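Local coordinates for protein alpha-tubulin N-acetyltransferase (Danio rerio, PDB 4H6U) that probably acetylates alpha-tubulin with acetyl coenzyme A as acetyl donor, as a GNAT-type acetyltransferase of the Mec-17 family, at residues H75-K80 with D139-H144. The protein carries 1 engineered substitution. Residues are numbered along the deposited sequence; the frame is centred on the assembly and turned at random.
With K (potassium ion), chain D.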
ATOM      1  N   HIS A  75       5.639  -0.849   4.101  1.00 33.05           N
ATOM      2  CA  HIS A  75       5.136  -0.448   5.401  1.00 44.58           C
ATOM      3  C   HIS A  75       4.662   1.019   5.333  1.00 37.41           C
ATOM      4  O   HIS A  75       5.416   1.909   4.963  1.00 28.63           O
ATOM      5  CB  HIS A  75       6.236  -0.627   6.466  1.00 44.01           C
ATOM      6  CG  HIS A  75       5.705  -0.746   7.860  1.00 43.78           C
ATOM      7  ND1 HIS A  75       6.238  -1.624   8.786  1.00 45.07           N
ATOM      8  CD2 HIS A  75       4.690  -0.100   8.492  1.00 42.15           C
ATOM      9  CE1 HIS A  75       5.559  -1.529   9.920  1.00 44.94           C
ATOM     10  NE2 HIS A  75       4.624  -0.605   9.773  1.00 42.10           N
ATOM     11  N   LEU A  76       3.387   1.235   5.634  1.00 31.51           N
ATOM     12  CA  LEU A  76       2.816   2.561   5.635  1.00 30.42           C
ATOM     13  C   LEU A  76       2.632   3.049   7.067  1.00 31.36           C
ATOM     14  O   LEU A  76       1.960   2.376   7.871  1.00 33.62           O
ATOM     15  CB  LEU A  76       1.472   2.529   4.932  1.00 33.73           C
ATOM     16  CG  LEU A  76       0.740   3.867   4.847  1.00 40.94           C
ATOM     17  CD1 LEU A  76       1.578   4.930   4.133  1.00 42.14           C
ATOM     18  CD2 LEU A  76      -0.581   3.639   4.108  1.00 42.36           C
ATOM     19  N   TYR A  77       3.232   4.195   7.386  1.00 28.49           N
ATOM     20  CA  TYR A  77       3.043   4.813   8.710  1.00 36.07           C
ATOM     21  C   TYR A  77       2.161   6.057   8.617  1.00 39.28           C
ATOM     22  O   TYR A  77       2.395   6.977   7.811  1.00 37.28           O
ATOM     23  CB  TYR A  77       4.391   5.211   9.352  1.00 33.62           C
ATOM     24  CG  TYR A  77       5.400   4.095   9.452  1.00 38.30           C
ATOM     25  CD1 TYR A  77       5.517   3.350  10.616  1.00 40.68           C
ATOM     26  CD2 TYR A  77       6.213   3.758   8.376  1.00 39.79           C
ATOM     27  CE1 TYR A  77       6.425   2.308  10.712  1.00 44.14           C
ATOM     28  CE2 TYR A  77       7.119   2.714   8.466  1.00 40.05           C
ATOM     29  CZ  TYR A  77       7.218   1.991   9.628  1.00 42.75           C
ATOM     30  OH  TYR A  77       8.124   0.965   9.716  1.00 47.34           O
ATOM     31  N   LEU A  78       1.170   6.083   9.497  1.00 37.68           N
ATOM     32  CA  LEU A  78       0.262   7.218   9.608  1.00 37.40           C
ATOM     33  C   LEU A  78       0.429   7.837  10.996  1.00 41.97           C
ATOM     34  O   LEU A  78       0.455   7.126  12.012  1.00 42.40           O
ATOM     35  CB  LEU A  78      -1.186   6.780   9.424  1.00 35.82           C
ATOM     36  CG  LEU A  78      -1.532   5.961   8.164  1.00 38.54           C
ATOM     37  CD1 LEU A  78      -3.014   5.717   8.118  1.00 39.60           C
ATOM     38  CD2 LEU A  78      -1.098   6.668   6.913  1.00 37.81           C
ATOM     39  N   LEU A  79       0.531   9.163  11.009  1.00 39.59           N
ATOM     40  CA  LEU A  79       0.667   9.955  12.217  1.00 37.59           C
ATOM     41  C   LEU A  79      -0.675  10.592  12.536  1.00 38.13           C
ATOM     42  O   LEU A  79      -1.188  11.375  11.719  1.00 37.62           O
ATOM     43  CB  LEU A  79       1.754  11.032  12.038  1.00 36.01           C
ATOM     44  CG  LEU A  79       2.194  11.831  13.278  1.00 39.75           C
ATOM     45  CD1 LEU A  79       2.795  10.964  14.409  1.00 36.33           C
ATOM     46  CD2 LEU A  79       3.185  12.899  12.827  1.00 40.54           C
ATOM     47  N   LYS A  80      -1.228  10.228  13.700  1.00 38.57           N
ATOM     48  CA  LYS A  80      -2.560  10.667  14.177  1.00 44.21           C
ATOM     49  C   LYS A  80      -2.379  11.850  15.143  1.00 47.49           C
ATOM     50  O   LYS A  80      -1.659  11.737  16.151  1.00 37.73           O
ATOM     51  CB  LYS A  80      -3.314   9.472  14.872  1.00 50.20           C
ATOM     52  CG  LYS A  80      -4.803   9.693  15.402  1.00 68.71           C
ATOM     53  CD  LYS A  80      -5.739   8.384  15.448  1.00 52.03           C
ATOM     54  CE  LYS A  80      -5.360   7.282  16.471  1.00 94.98           C
ATOM     55  NZ  LYS A  80      -5.544   7.679  17.909  1.00101.23           N
ATOM     56  N   ASP A 139      11.629   9.936  12.112  1.00 37.75           N
ATOM     57  CA  ASP A 139      12.329   9.407  13.284  1.00 41.66           C
ATOM     58  C   ASP A 139      11.705   8.102  13.804  1.00 39.81           C
ATOM     59  O   ASP A 139      12.413   7.147  14.095  1.00 44.87           O
ATOM     60  CB  ASP A 139      12.372  10.436  14.420  1.00 39.10           C
ATOM     61  CG  ASP A 139      13.370  11.565  14.165  1.00 45.26           C
ATOM     62  OD1 ASP A 139      14.154  11.484  13.186  1.00 44.90           O
ATOM     63  OD2 ASP A 139      13.391  12.533  14.969  1.00 50.83           O
ATOM     64  N   PHE A 140      10.380   8.027  13.853  1.00 33.13           N
ATOM     65  CA  PHE A 140       9.749   6.802  14.300  1.00 34.96           C
ATOM     66  C   PHE A 140      10.112   5.613  13.383  1.00 36.50           C
ATOM     67  O   PHE A 140      10.452   4.522  13.865  1.00 34.35           O
ATOM     68  CB  PHE A 140       8.238   6.980  14.388  1.00 36.33           C
ATOM     69  CG  PHE A 140       7.533   5.779  14.963  1.00 42.07           C
ATOM     70  CD1 PHE A 140       7.259   5.707  16.307  1.00 40.82           C
ATOM     71  CD2 PHE A 140       7.221   4.688  14.154  1.00 42.37           C
ATOM     72  CE1 PHE A 140       6.626   4.585  16.865  1.00 44.82           C
ATOM     73  CE2 PHE A 140       6.605   3.552  14.678  1.00 41.48           C
ATOM     74  CZ  PHE A 140       6.310   3.489  16.046  1.00 47.83           C
ATOM     75  N   MET A 141      10.089   5.837  12.077  1.00 35.85           N
ATOM     76  CA  MET A 141      10.417   4.776  11.109  1.00 37.01           C
ATOM     77  C   MET A 141      11.888   4.338  11.279  1.00 38.39           C
ATOM     78  O   MET A 141      12.188   3.154  11.362  1.00 41.52           O
ATOM     79  CB  MET A 141      10.132   5.261   9.679  1.00 35.69           C
ATOM     80  CG  MET A 141      10.466   4.258   8.558  1.00 38.28           C
ATOM     81  SD  MET A 141      12.191   4.362   8.006  1.00 40.00           S
ATOM     82  CE  MET A 141      12.262   6.001   7.348  1.00 30.75           C
ATOM     83  N   LEU A 142      12.807   5.297  11.351  1.00 39.46           N
ATOM     84  CA  LEU A 142      14.218   4.973  11.529  1.00 40.22           C
ATOM     85  C   LEU A 142      14.469   4.119  12.794  1.00 42.92           C
ATOM     86  O   LEU A 142      15.194   3.119  12.736  1.00 43.61           O
ATOM     87  CB  LEU A 142      15.056   6.259  11.592  1.00 40.90           C
ATOM     88  CG  LEU A 142      14.993   7.176  10.356  1.00 37.82           C
ATOM     89  CD1 LEU A 142      15.667   8.519  10.632  1.00 34.58           C
ATOM     90  CD2 LEU A 142      15.572   6.529   9.105  1.00 38.95           C
ATOM     91  N   LYS A 143      13.873   4.496  13.920  1.00 44.59           N
ATOM     92  CA  LYS A 143      14.063   3.747  15.154  1.00 49.20           C
ATOM     93  C   LYS A 143      13.568   2.302  14.968  1.00 48.51           C
ATOM     94  O   LYS A 143      14.285   1.341  15.292  1.00 51.27           O
ATOM     95  CB  LYS A 143      13.343   4.417  16.352  1.00 46.90           C
ATOM     96  N   HIS A 144      12.364   2.157  14.420  1.00 42.19           N
ATOM     97  CA  HIS A 144      11.670   0.867  14.401  1.00 43.86           C
ATOM     98  C   HIS A 144      12.136  -0.074  13.293  1.00 43.53           C
ATOM     99  O   HIS A 144      12.143  -1.294  13.491  1.00 50.39           O
ATOM    100  CB  HIS A 144      10.177   1.100  14.363  1.00 43.43           C
ATOM    101  CG  HIS A 144       9.618   1.494  15.693  1.00 49.72           C
ATOM    102  ND1 HIS A 144       9.074   0.574  16.566  1.00 55.91           N
ATOM    103  CD2 HIS A 144       9.600   2.688  16.340  1.00 48.42           C
ATOM    104  CE1 HIS A 144       8.701   1.194  17.672  1.00 57.72           C
ATOM    105  NE2 HIS A 144       9.004   2.478  17.560  1.00 50.88           N
TER
HETATM  106  K     K D 202      -5.302   5.486  19.233  1.00 61.37           K
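Y77 turns its ring to the helix with CG anti to the carbonyl carbon (chi1 -54°), while F140 and M141 both hold CG anti to the backbone N (chi1 -175° and 179°); F140 points toward the strand, and M141 passes its CB and CG alongside the tyrosine ring. M141 then bends at its next two torsions, which carries SD past the tyrosine and leaves the base of the side chain to make the touch: CG lies 3.7 Å from CE2 of Y77, and CB sits over the rim of one ring face. H75 comes over the opposite face, its CD2 3.5 Å above the plane of the Y77 ring, again toward the rim. The Y77 hydroxyl in turn lies over the centre of the imidazole, OH being 3.3 Å above the plane of the H75 ring. F140 meets the tyrosine obliquely, CD2 4.1 Å from CD1 of Y77, and one of its own faces carries the imidazole of H144. With an alanine at Y77, the space between M141 and H75 would probably be left unfilled and F140 would lose its aromatic contact on the strand. L137 and K145 also touch Y77, and L95 of the adjacent strand meets M141. The contact thus seats helix 133-145 on strand 75-81 of the mixed GNAT sheet, the side chain of M141 about 10 Å from bound acetyl coenzyme A. At the far end of the strand, K80 NZ is modelled 2.6 Å from a potassium ion, a doubtful pairing, since a protonated amine would not be expected to bind a cation. Between strand and helix the chemistry is apolar and aromatic, implying that packing and van der Waals fit probably account for the attraction here.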